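Dephospho-CoA kinase (Campylobacter jejuni subsp. jejuni serotype O:2, PDB 4ZO4) probably phosphorylates the 3'-hydroxyl of dephospho-CoA with ATP, the last step of coenzyme A biosynthesis. Local coordinates at residues A[36-41]-A[97-102]; A[7-12]-A[125-130]; A[62-65]-A[69-72]. All blocks are in the same frame, centred on the assembly; numbering follows the deposited sequence.

Interactions 1 and 2 are buried contacts of the P-loop kinase core, their centres about 13 Å apart, and both are mainly apolar. They meet where Arg97 and Ile100 of helix 82-109 reach Tyr127 of the loop 125-130. Interaction 1 joins two helices through aliphatic side chains, whereas interaction 2 sets a loop against an aromatic ring of the strand 7-12. Interaction 3 is partly buried and lies near the second subunit, about 23 Å between its centre and that of the chain. There a main-chain hydrogen bond is joined by a Leu62–Ile69 apolar contact and by the Lys64 chain lying across Asp70, while Arg71 makes a salt bridge to the second subunit.

Interaction 1 of 3, residues A[36-41]-A[97-102]; sequences DKIAHK and RAKILE
Ile38 and Ile100 mark the closest approach of the two backbones, their CA atoms 7.0 Å apart, where helix 35-45 meets the long helix 82-109 in the P-loop kinase fold. The contact is made by side chains alone and is almost wholly aliphatic. Ile38 points from its helix toward the other one, where CG2 packs mainly on Lys99 and CD1 on Ile100. The CG2 methyl, held anti to the backbone N, lies against the stem of Lys99, approaching CG at 3.4 Å and CB at 3.8 Å. Bends along the Lys99 chain leave CB and CG against Ile38 while the amine turns to a long ion pair, NZ to Glu102 OE1 at 3.9 Å in the same helix. A second long and weak ion pair links this amine to Glu45, further along helix 35-45. Ile100 continues the apolar surface onto Phe122 and Tyr127, which lie in the loop region after strand 114-117. On helix 35-45, next to Ile38, Ala39 packs against Phe79 of the second subunit. The isoleucine pair itself closes through the CD1 methyl of Ile38, which rests 3.7 Å from CG1 of Ile100.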
loop_
_atom_site.group_PDB
_atom_site.type_symbol
_atom_site.label_atom_id
_atom_site.label_comp_id
_atom_site.label_asym_id
_atom_site.label_seq_id
_atom_site.Cartn_x
_atom_site.Cartn_y
_atom_site.Cartn_z
ATOM N N ASP A 36 -19.502 10.259 -9.475
ATOM C CA ASP A 36 -19.601 10.672 -8.060
ATOM C C ASP A 36 -21.014 10.788 -7.549
ATOM O O ASP A 36 -21.250 10.571 -6.366
ATOM C CB ASP A 36 -18.894 11.995 -7.799
ATOM C CG ASP A 36 -17.409 11.845 -7.778
ATOM O OD1 ASP A 36 -16.933 10.701 -7.998
ATOM O OD2 ASP A 36 -16.708 12.855 -7.531
ATOM N N LYS A 37 -21.964 11.133 -8.404
ATOM C CA LYS A 37 -23.335 11.244 -7.931
ATOM C C LYS A 37 -23.809 9.825 -7.625
ATOM O O LYS A 37 -24.222 9.527 -6.504
ATOM C CB LYS A 37 -24.221 11.965 -8.957
ATOM C CG LYS A 37 -23.862 13.440 -9.148
ATOM C CD LYS A 37 -24.543 14.342 -8.110
ATOM C CE LYS A 37 -24.327 15.838 -8.380
ATOM N NZ LYS A 37 -23.286 16.442 -7.486
ATOM N N ILE A 38 -23.676 8.931 -8.601
ATOM C CA ILE A 38 -23.957 7.513 -8.361
ATOM C C ILE A 38 -23.282 7.010 -7.063
ATOM O O ILE A 38 -23.910 6.330 -6.244
ATOM C CB ILE A 38 -23.508 6.643 -9.534
ATOM C CG1 ILE A 38 -24.374 6.912 -10.753
ATOM C CG2 ILE A 38 -23.659 5.184 -9.193
ATOM C CD1 ILE A 38 -23.763 6.463 -12.074
ATOM N N ALA A 39 -22.015 7.365 -6.879
ATOM C CA ALA A 39 -21.282 6.970 -5.679
ATOM C C ALA A 39 -21.916 7.492 -4.391
ATOM O O ALA A 39 -22.045 6.760 -3.406
ATOM C CB ALA A 39 -19.831 7.410 -5.776
ATOM N N HIS A 40 -22.325 8.750 -4.412
ATOM C CA HIS A 40 -22.865 9.394 -3.234
ATOM C C HIS A 40 -24.207 8.741 -2.881
ATOM O O HIS A 40 -24.526 8.545 -1.688
ATOM C CB HIS A 40 -22.960 10.913 -3.476
ATOM C CG HIS A 40 -23.626 11.676 -2.370
ATOM N ND1 HIS A 40 -24.179 12.925 -2.559
ATOM C CD2 HIS A 40 -23.855 11.360 -1.071
ATOM C CE1 HIS A 40 -24.705 13.350 -1.425
ATOM N NE2 HIS A 40 -24.526 12.418 -0.507
ATOM N N LYS A 41 -24.950 8.344 -3.911
ATOM C CA LYS A 41 -26.276 7.734 -3.727
ATOM C C LYS A 41 -26.186 6.291 -3.172
ATOM O O LYS A 41 -27.153 5.781 -2.596
ATOM C CB LYS A 41 -27.071 7.770 -5.053
ATOM C CG LYS A 41 -28.546 8.187 -4.911
ATOM C CD LYS A 41 -29.504 6.994 -4.858
ATOM C CE LYS A 41 -30.892 7.355 -4.341
ATOM N NZ LYS A 41 -30.938 7.268 -2.851
ATOM N N ARG A 97 -19.854 -0.134 -9.138
ATOM C CA ARG A 97 -19.595 -0.828 -10.389
ATOM C C ARG A 97 -20.854 -1.348 -11.098
ATOM O O ARG A 97 -20.955 -1.273 -12.314
ATOM C CB ARG A 97 -18.642 -1.989 -10.113
ATOM C CG ARG A 97 -18.296 -2.897 -11.295
ATOM C CD ARG A 97 -17.069 -2.418 -12.062
ATOM N NE ARG A 97 -16.844 -3.186 -13.289
ATOM C CZ ARG A 97 -16.014 -2.828 -14.266
ATOM N NH1 ARG A 97 -15.314 -1.698 -14.190
ATOM N NH2 ARG A 97 -15.887 -3.605 -15.337
ATOM N N ALA A 98 -21.820 -1.867 -10.361
ATOM C CA ALA A 98 -23.031 -2.440 -10.990
ATOM C C ALA A 98 -24.061 -1.378 -11.298
ATOM O O ALA A 98 -24.817 -1.520 -12.260
ATOM C CB ALA A 98 -23.644 -3.526 -10.108
ATOM N N LYS A 99 -24.115 -0.331 -10.478
ATOM C CA LYS A 99 -24.966 0.824 -10.765
ATOM C C LYS A 99 -24.414 1.705 -11.900
ATOM O O LYS A 99 -25.160 2.275 -12.671
ATOM C CB LYS A 99 -25.166 1.666 -9.518
ATOM C CG LYS A 99 -26.110 2.830 -9.732
ATOM C CD LYS A 99 -27.128 3.019 -8.613
ATOM C CE LYS A 99 -28.373 2.168 -8.854
ATOM N NZ LYS A 99 -29.634 2.937 -8.638
ATOM N N ILE A 100 -23.110 1.827 -12.022
ATOM C CA ILE A 100 -22.594 2.543 -13.165
ATOM C C ILE A 100 -22.876 1.735 -14.425
ATOM O O ILE A 100 -23.288 2.297 -15.412
ATOM C CB ILE A 100 -21.097 2.850 -13.016
ATOM C CG1 ILE A 100 -20.927 4.066 -12.089
ATOM C CG2 ILE A 100 -20.474 3.141 -14.370
ATOM C CD1 ILE A 100 -19.486 4.394 -11.733
ATOM N N LEU A 101 -22.645 0.426 -14.372
ATOM C CA LEU A 101 -22.834 -0.473 -15.506
ATOM C C LEU A 101 -24.303 -0.769 -15.766
ATOM O O LEU A 101 -24.655 -1.359 -16.783
ATOM C CB LEU A 101 -22.071 -1.776 -15.244
ATOM C CG LEU A 101 -22.070 -2.970 -16.216
ATOM C CD1 LEU A 101 -20.755 -3.738 -16.071
ATOM C CD2 LEU A 101 -23.239 -3.931 -16.010
ATOM N N GLU A 102 -25.166 -0.385 -14.837
ATOM C CA GLU A 102 -26.621 -0.463 -15.047
ATOM C C GLU A 102 -27.036 0.654 -15.992
ATOM O O GLU A 102 -27.618 0.409 -17.027
ATOM C CB GLU A 102 -27.346 -0.342 -13.694
ATOM C CG GLU A 102 -28.847 -0.118 -13.709
ATOM C CD GLU A 102 -29.357 0.208 -12.312
ATOM O OE1 GLU A 102 -29.964 1.287 -12.132
ATOM O OE2 GLU A 102 -29.120 -0.599 -11.379
#

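Interaction 2 of 3, residues A[7-12]-A[125-130]; sequences AFFVTA and GAYENL
Phe9 and Tyr127 cross at about a right angle, and the contact between them runs from the face of one ring to the aliphatic base of the other side chain. The CB of Tyr127 stands over the Phe9 ring, 4.2 Å from its centroid and 26° off the ring normal, which makes a CH-pi interaction. The nearest ring atom to this carbon is Phe9 CZ, at 3.8 Å from Tyr127 CB. Leu130 comes from a different direction: its CB lies at the ring edge, near the ring plane, 4.1 Å from Phe9 CZ. Two residues of the same turn therefore bound the outer end of the phenyl group, one over a face and one at the rim. The carbonyl of Tyr127 also lies by the Phe9 ring. With CG anti to its own carbonyl carbon (chi1 -66°), Phe9 projects its ring from the strand into this turn. The Tyr127 ring leads away from the strand toward helix 82-109, where it makes a cation-pi contact with Arg97. Strand 7-12, which runs into the predicted ATP-binding P-loop, is bonded between strands 114-117 and 132-136 of the parallel sheet; the Phe9 side chain thus lies in the layer between the sheet and the loop 125-130, with Met104 of helix 82-109 also against it.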
loop_
_atom_site.group_PDB
_atom_site.type_symbol
_atom_site.label_atom_id
_atom_site.label_comp_id
_atom_site.label_asym_id
_atom_site.label_seq_id
_atom_site.Cartn_x
_atom_site.Cartn_y
_atom_site.Cartn_z
ATOM N N ALA A 7 -20.432 4.876 -25.495
ATOM C CA ALA A 7 -19.939 5.253 -24.168
ATOM C C ALA A 7 -18.665 6.013 -24.271
ATOM O O ALA A 7 -17.717 5.552 -24.894
ATOM C CB ALA A 7 -19.687 4.026 -23.318
ATOM N N PHE A 8 -18.626 7.167 -23.625
ATOM C CA PHE A 8 -17.410 7.914 -23.569
ATOM C C PHE A 8 -17.140 8.307 -22.124
ATOM O O PHE A 8 -18.007 8.876 -21.466
ATOM C CB PHE A 8 -17.501 9.103 -24.536
ATOM C CG PHE A 8 -17.524 8.680 -25.987
ATOM C CD1 PHE A 8 -16.347 8.499 -26.692
ATOM C CD2 PHE A 8 -18.722 8.395 -26.622
ATOM C CE1 PHE A 8 -16.363 8.071 -28.006
ATOM C CE2 PHE A 8 -18.742 7.966 -27.933
ATOM C CZ PHE A 8 -17.560 7.800 -28.622
ATOM N N PHE A 9 -15.957 7.973 -21.614
ATOM C CA PHE A 9 -15.600 8.425 -20.270
ATOM C C PHE A 9 -15.016 9.814 -20.376
ATOM O O PHE A 9 -14.234 10.098 -21.257
ATOM C CB PHE A 9 -14.670 7.416 -19.535
ATOM C CG PHE A 9 -15.354 6.092 -19.231
ATOM C CD1 PHE A 9 -16.209 5.970 -18.143
ATOM C CD2 PHE A 9 -15.209 5.004 -20.086
ATOM C CE1 PHE A 9 -16.876 4.770 -17.888
ATOM C CE2 PHE A 9 -15.879 3.815 -19.847
ATOM C CZ PHE A 9 -16.708 3.691 -18.739
ATOM N N VAL A 10 -15.433 10.699 -19.500
ATOM C CA VAL A 10 -14.859 12.008 -19.494
ATOM C C VAL A 10 -14.104 12.199 -18.196
ATOM O O VAL A 10 -14.702 12.228 -17.129
ATOM C CB VAL A 10 -15.939 13.069 -19.581
ATOM C CG1 VAL A 10 -15.306 14.452 -19.503
ATOM C CG2 VAL A 10 -16.725 12.890 -20.866
ATOM N N THR A 11 -12.787 12.341 -18.282
ATOM C CA THR A 11 -12.005 12.501 -17.080
ATOM C C THR A 11 -11.046 13.658 -17.257
ATOM O O THR A 11 -10.715 13.990 -18.380
ATOM C CB THR A 11 -11.260 11.195 -16.742
ATOM O OG1 THR A 11 -10.373 11.429 -15.655
ATOM C CG2 THR A 11 -10.466 10.703 -17.914
ATOM N N ALA A 12 -10.614 14.273 -16.152
ATOM C CA ALA A 12 -9.832 15.502 -16.224
ATOM C C ALA A 12 -8.732 15.597 -15.201
ATOM O O ALA A 12 -8.886 15.208 -14.042
ATOM C CB ALA A 12 -10.731 16.724 -16.104
ATOM N N GLY A 125 -13.616 -0.252 -10.377
ATOM C CA GLY A 125 -13.345 -1.239 -11.410
ATOM C C GLY A 125 -12.431 -0.645 -12.459
ATOM O O GLY A 125 -12.060 0.537 -12.374
ATOM N N ALA A 126 -12.062 -1.472 -13.436
ATOM C CA ALA A 126 -11.259 -1.036 -14.582
ATOM C C ALA A 126 -12.194 -0.716 -15.745
ATOM O O ALA A 126 -12.602 -1.607 -16.497
ATOM C CB ALA A 126 -10.256 -2.110 -14.970
ATOM N N TYR A 127 -12.521 0.567 -15.888
ATOM C CA TYR A 127 -13.545 1.021 -16.837
ATOM C C TYR A 127 -13.036 1.252 -18.265
ATOM O O TYR A 127 -13.810 1.639 -19.137
ATOM C CB TYR A 127 -14.195 2.307 -16.305
ATOM C CG TYR A 127 -14.926 2.129 -14.975
ATOM C CD1 TYR A 127 -16.245 1.669 -14.934
ATOM C CD2 TYR A 127 -14.297 2.430 -13.754
ATOM C CE1 TYR A 127 -16.916 1.517 -13.728
ATOM C CE2 TYR A 127 -14.957 2.267 -12.535
ATOM C CZ TYR A 127 -16.266 1.817 -12.531
ATOM O OH TYR A 127 -16.929 1.657 -11.343
ATOM N N GLU A 128 -11.756 0.989 -18.517
ATOM C CA GLU A 128 -11.160 1.261 -19.839
ATOM C C GLU A 128 -11.708 0.324 -20.925
ATOM O O GLU A 128 -11.700 0.656 -22.114
ATOM C CB GLU A 128 -9.627 1.137 -19.815
ATOM C CG GLU A 128 -8.921 1.595 -18.538
ATOM C CD GLU A 128 -8.443 0.442 -17.666
ATOM O OE1 GLU A 128 -7.787 -0.484 -18.198
ATOM O OE2 GLU A 128 -8.709 0.470 -16.444
ATOM N N ASN A 129 -12.186 -0.837 -20.496
ATOM C CA ASN A 129 -12.576 -1.911 -21.391
ATOM C C ASN A 129 -14.031 -1.791 -21.803
ATOM O O ASN A 129 -14.483 -2.507 -22.704
ATOM C CB ASN A 129 -12.376 -3.256 -20.694
ATOM C CG ASN A 129 -11.126 -3.283 -19.848
ATOM O OD1 ASN A 129 -11.205 -3.264 -18.616
ATOM N ND2 ASN A 129 -9.961 -3.279 -20.499
ATOM N N LEU A 130 -14.762 -0.898 -21.134
ATOM C CA LEU A 130 -16.187 -0.721 -21.382
ATOM C C LEU A 130 -16.435 0.197 -22.576
ATOM O O LEU A 130 -17.404 0.003 -23.301
ATOM C CB LEU A 130 -16.893 -0.163 -20.138
ATOM C CG LEU A 130 -16.599 -0.891 -18.829
ATOM C CD1 LEU A 130 -17.496 -0.417 -17.694
ATOM C CD2 LEU A 130 -16.724 -2.394 -19.027
#

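Interaction 3 of 3, residues A[62-65]-A[69-72]; sequences LLKK and IDRK
Leu62 meets the 69-72 segment with both its main chain and its side chain. Its carbonyl O accepts a hydrogen bond from the backbone N of Asp70 at 2.6 Å, with an N-H...O angle of 160°. This bond joins two pieces of chain with three residues between the segments. Beside it, Leu62 CB touches CD1 of Ile69 at 4.2 Å, so an apolar contact accompanies the polar one. Leu63 follows, its backbone bridged to that of Ile69 with the CA atoms 4.9 Å apart. This is a single bridge and does not grow into a regular ladder. Lys64 then points toward the second segment. Its CG is anti to the backbone N (chi1 -165°), and bends at chi2 and chi3 carry the chain across Asp70 at about a right angle, with CD 4.0 Å from Asp70 CG. The contact is made by the CD methylene, not by the amine. The charged ends are not joined, Lys64 NZ standing 4.7 Å from Asp70 OD1. The nearby carboxylate may partly offset the positive charge of the amine, which also has a like charge close to it, Lys72 of the second subunit.

Asp70 occupies the N-cap position of helix 71-80, so the main-chain bond from its N fixes the chain just where that helix starts. The next residue, Arg71, makes a salt bridge with Glu76 of the second subunit and touches His40 and Leu43 of helix 35-45. Helix 47-54 takes the apolar side chains: Leu62 lies on Phe54, Leu63 on Leu48, and Ile69 on Leu50.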
loop_
_atom_site.group_PDB
_atom_site.type_symbol
_atom_site.label_atom_id
_atom_site.label_comp_id
_atom_site.label_asym_id
_atom_site.label_seq_id
_atom_site.Cartn_x
_atom_site.Cartn_y
_atom_site.Cartn_z
ATOM N N LEU A 62 -23.972 7.656 12.990
ATOM C CA LEU A 62 -23.779 7.731 11.569
ATOM C C LEU A 62 -25.005 8.328 10.923
ATOM O O LEU A 62 -24.880 9.174 10.044
ATOM C CB LEU A 62 -23.502 6.349 11.011
ATOM C CG LEU A 62 -22.015 6.075 11.114
ATOM C CD1 LEU A 62 -21.769 4.584 10.998
ATOM C CD2 LEU A 62 -21.245 6.852 10.044
ATOM N N LEU A 63 -26.178 7.889 11.380
ATOM C CA LEU A 63 -27.452 8.354 10.836
ATOM C C LEU A 63 -27.756 9.784 11.292
ATOM O O LEU A 63 -27.724 10.090 12.488
ATOM C CB LEU A 63 -28.593 7.398 11.204
ATOM C CG LEU A 63 -28.352 5.944 10.764
ATOM C CD1 LEU A 63 -29.549 5.063 11.096
ATOM C CD2 LEU A 63 -28.009 5.855 9.283
ATOM N N LYS A 64 -28.036 10.638 10.305
ATOM C CA LYS A 64 -28.241 12.078 10.477
ATOM C C LYS A 64 -29.700 12.379 10.733
ATOM O O LYS A 64 -30.046 13.162 11.622
ATOM C CB LYS A 64 -27.789 12.799 9.202
ATOM C CG LYS A 64 -27.593 14.302 9.339
ATOM C CD LYS A 64 -26.461 14.828 8.453
ATOM C CE LYS A 64 -26.911 15.116 7.018
ATOM N NZ LYS A 64 -25.766 15.526 6.138
ATOM N N LYS A 65 -30.558 11.768 9.930
ATOM C CA LYS A 65 -31.981 11.968 10.070
ATOM C C LYS A 65 -32.680 10.702 9.593
ATOM O O LYS A 65 -32.561 9.660 10.245
ATOM C CB LYS A 65 -32.433 13.242 9.324
ATOM C CG LYS A 65 -33.906 13.610 9.533
ATOM C CD LYS A 65 -34.363 14.764 8.631
ATOM C CE LYS A 65 -35.859 14.612 8.261
ATOM N NZ LYS A 65 -36.374 15.833 7.547
ATOM N N ILE A 69 -26.936 9.149 5.753
ATOM C CA ILE A 69 -25.599 8.915 6.334
ATOM C C ILE A 69 -24.908 10.257 6.572
ATOM O O ILE A 69 -24.815 11.093 5.663
ATOM C CB ILE A 69 -24.716 8.011 5.420
ATOM C CG1 ILE A 69 -24.921 6.532 5.742
ATOM C CG2 ILE A 69 -23.233 8.338 5.533
ATOM C CD1 ILE A 69 -24.094 6.023 6.904
ATOM N N ASP A 70 -24.419 10.451 7.792
ATOM C CA ASP A 70 -23.580 11.594 8.095
ATOM C C ASP A 70 -22.230 11.317 7.440
ATOM O O ASP A 70 -21.444 10.517 7.948
ATOM C CB ASP A 70 -23.433 11.767 9.605
ATOM C CG ASP A 70 -23.153 13.217 10.023
ATOM O OD1 ASP A 70 -22.569 13.999 9.236
ATOM O OD2 ASP A 70 -23.517 13.568 11.171
ATOM N N ARG A 71 -21.995 11.956 6.292
ATOM C CA ARG A 71 -20.793 11.727 5.483
ATOM C C ARG A 71 -19.538 12.337 6.105
ATOM O O ARG A 71 -18.418 11.926 5.788
ATOM C CB ARG A 71 -20.994 12.250 4.040
ATOM C CG ARG A 71 -21.535 11.207 3.057
ATOM C CD ARG A 71 -22.550 11.758 2.058
ATOM N NE ARG A 71 -21.939 12.583 1.013
ATOM C CZ ARG A 71 -22.174 13.884 0.801
ATOM N NH1 ARG A 71 -23.021 14.580 1.561
ATOM N NH2 ARG A 71 -21.559 14.503 -0.201
ATOM N N LYS A 72 -19.719 13.319 6.983
ATOM C CA LYS A 72 -18.585 13.928 7.682
ATOM C C LYS A 72 -17.980 12.931 8.669
ATOM O O LYS A 72 -16.787 12.658 8.651
ATOM C CB LYS A 72 -19.025 15.201 8.417
ATOM C CG LYS A 72 -17.866 16.099 8.845
ATOM C CD LYS A 72 -18.339 17.430 9.422
ATOM C CE LYS A 72 -17.208 18.142 10.163
ATOM N NZ LYS A 72 -17.654 19.391 10.849
#